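Peptide methionine sulfoxide reductase msrA/msrB (Neisseria gonorrhoeae, PDB 2H30) probably passes electrons received from DsbD, through its N-terminal thioredoxin domain, to the downstream domains that reduce methionine sulfoxide. Local coordinates at residues Pro40-Phe45 with Trp125-Lys130. The protein carries 2 engineered substitutions. Residues are numbered along the deposited sequence; the frame is centred on the assembly and turned at random.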
# COMPACT_ATOMS: atom_id res chain seq x y z
N PRO A 40 -12.55 -4.46 1.67
CA PRO A 40 -11.22 -4.59 2.35
C PRO A 40 -10.23 -3.65 1.66
O PRO A 40 -10.49 -3.19 0.56
CB PRO A 40 -10.83 -6.04 2.08
CG PRO A 40 -11.55 -6.40 0.76
CD PRO A 40 -12.86 -5.61 0.79
N THR A 41 -9.08 -3.42 2.29
CA THR A 41 -8.06 -2.57 1.73
C THR A 41 -6.78 -3.36 1.65
O THR A 41 -6.32 -3.98 2.64
CB THR A 41 -7.87 -1.32 2.61
OG1 THR A 41 -9.13 -0.59 2.58
CG2 THR A 41 -6.81 -0.38 2.02
N LEU A 42 -6.18 -3.32 0.45
CA LEU A 42 -4.89 -4.00 0.23
C LEU A 42 -3.87 -2.90 0.13
O LEU A 42 -4.00 -2.00 -0.72
CB LEU A 42 -4.97 -4.81 -1.08
CG LEU A 42 -3.66 -5.51 -1.38
CD1 LEU A 42 -3.26 -6.56 -0.31
CD2 LEU A 42 -3.90 -6.13 -2.81
N ILE A 43 -2.89 -2.92 1.03
CA ILE A 43 -1.92 -1.80 1.14
C ILE A 43 -0.54 -2.27 0.78
O ILE A 43 -0.06 -3.27 1.36
CB ILE A 43 -1.84 -1.26 2.56
CG1 ILE A 43 -3.24 -0.81 3.03
CG2 ILE A 43 -0.82 -0.10 2.63
CD1 ILE A 43 -3.22 -0.45 4.52
N LYS A 44 0.10 -1.59 -0.13
CA LYS A 44 1.53 -1.89 -0.46
C LYS A 44 2.42 -0.83 0.21
O LYS A 44 2.22 0.37 -0.11
CB LYS A 44 1.75 -1.79 -1.97
CG LYS A 44 3.20 -2.19 -2.32
CD LYS A 44 3.45 -2.07 -3.80
CE LYS A 44 4.69 -3.00 -4.10
NZ LYS A 44 4.70 -3.22 -5.50
N PHE A 45 3.35 -1.28 1.06
CA PHE A 45 4.34 -0.39 1.70
C PHE A 45 5.59 -0.44 0.85
O PHE A 45 6.08 -1.53 0.48
CB PHE A 45 4.67 -0.89 3.11
CG PHE A 45 3.50 -0.80 4.04
CD1 PHE A 45 2.53 -1.80 4.09
CD2 PHE A 45 3.34 0.34 4.81
CE1 PHE A 45 1.43 -1.66 4.97
CE2 PHE A 45 2.25 0.48 5.71
CZ PHE A 45 1.29 -0.51 5.79
N TRP A 125 3.05 -6.08 2.15
CA TRP A 125 1.61 -5.81 1.91
C TRP A 125 0.82 -6.07 3.16
O TRP A 125 1.20 -6.97 3.94
CB TRP A 125 1.12 -6.77 0.83
CG TRP A 125 1.74 -6.45 -0.55
CD1 TRP A 125 2.99 -6.85 -1.03
CD2 TRP A 125 1.09 -5.78 -1.61
NE1 TRP A 125 3.13 -6.38 -2.34
CE2 TRP A 125 1.99 -5.72 -2.71
CE3 TRP A 125 -0.15 -5.14 -1.71
CZ2 TRP A 125 1.64 -5.09 -3.93
CZ3 TRP A 125 -0.51 -4.52 -2.93
CH2 TRP A 125 0.40 -4.49 -4.03
N ALA A 126 -0.24 -5.30 3.35
CA ALA A 126 -1.18 -5.64 4.42
C ALA A 126 -2.59 -5.69 3.89
O ALA A 126 -2.95 -4.92 3.01
CB ALA A 126 -1.08 -4.63 5.57
N LEU A 127 -3.40 -6.64 4.41
CA LEU A 127 -4.79 -6.70 4.05
C LEU A 127 -5.57 -6.28 5.32
O LEU A 127 -5.38 -6.92 6.36
CB LEU A 127 -5.15 -8.13 3.58
CG LEU A 127 -6.64 -8.23 3.21
CD1 LEU A 127 -6.82 -7.61 1.85
CD2 LEU A 127 -6.97 -9.69 3.25
N ILE A 128 -6.34 -5.23 5.14
CA ILE A 128 -7.24 -4.66 6.20
C ILE A 128 -8.66 -5.07 5.84
O ILE A 128 -9.13 -4.82 4.74
CB ILE A 128 -7.18 -3.14 6.24
CG1 ILE A 128 -5.73 -2.63 6.23
CG2 ILE A 128 -7.93 -2.60 7.48
CD1 ILE A 128 -4.91 -3.17 7.37
N GLY A 129 -9.36 -5.66 6.80
CA GLY A 129 -10.73 -6.03 6.51
C GLY A 129 -11.67 -4.83 6.40
O GLY A 129 -11.33 -3.69 6.78
N LYS A 130 -12.88 -5.08 5.87
CA LYS A 130 -13.83 -3.99 5.73
C LYS A 130 -14.21 -3.33 7.06
O LYS A 130 -14.58 -2.18 7.07
CB LYS A 130 -15.08 -4.44 4.96
CG LYS A 130 -15.85 -5.49 5.66
CD LYS A 130 -17.18 -5.79 4.94
CE LYS A 130 -18.38 -5.10 5.64
NZ LYS A 130 -18.75 -5.75 6.93
O HOH W 1 -11.18 -1.35 4.21
O HOH W 2 4.78 -6.58 -4.73
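The indole of Trp125 lies across the side chains of Leu42 and Lys44 on one face of the sheet. Its CG is anti to its own carbonyl carbon (chi1 -69°), which carries the ring over toward strand 41-45. Lys44 CB sits over a face of the six-membered ring, 3.6 Å from its centroid and 9° off the normal, a CH-pi contact. CG of Lys44 is anti to the backbone N, and the extended chain runs on obliquely over the ring, with Lys44 CD 3.5 Å from Trp125 CZ2. Leu42 comes obliquely against the benzo part of the indole: its CG is 3.5 Å from Trp125 CE3. At the pyrrole edge, in the ring plane, Trp125 NE1 donates to a water at 2.9 Å. Lys44 NZ has only a weak bond to that water; its salt bridge is with Glu56 of helix 51-64. That carboxylate probably favours the charged amine.

The two strands are antiparallel neighbours inside the mixed sheet of a thioredoxin fold. Strand 73-78 flanks strand 41-45 on its other side, and strand 134-139 flanks strand 124-128. Thr41 pairs with Ile128 and Ile43 with Ala126, each through two N-H...O bonds. The straightest runs from Ile128 N to Thr41 O, 2.8 Å long with an N-H...O angle of 179°; the other three are as short.

The opposite face carries Thr41, Ile43, Ala126 and Ile128. The side chains of Ile43 and Ile128 cross obliquely, with Ile43 CD1 3.7 Å from Ile128 CG1, and helix 16-20 packs on both isoleucines. The Phe45 ring has Ile43 CG2 over one face. Ala126 CB meets its edge, near the ring plane, 3.9 Å from Phe45 CE1. Thr41 OG1 turns beside its own backbone N and bonds a water that reaches Gly129 O weakly.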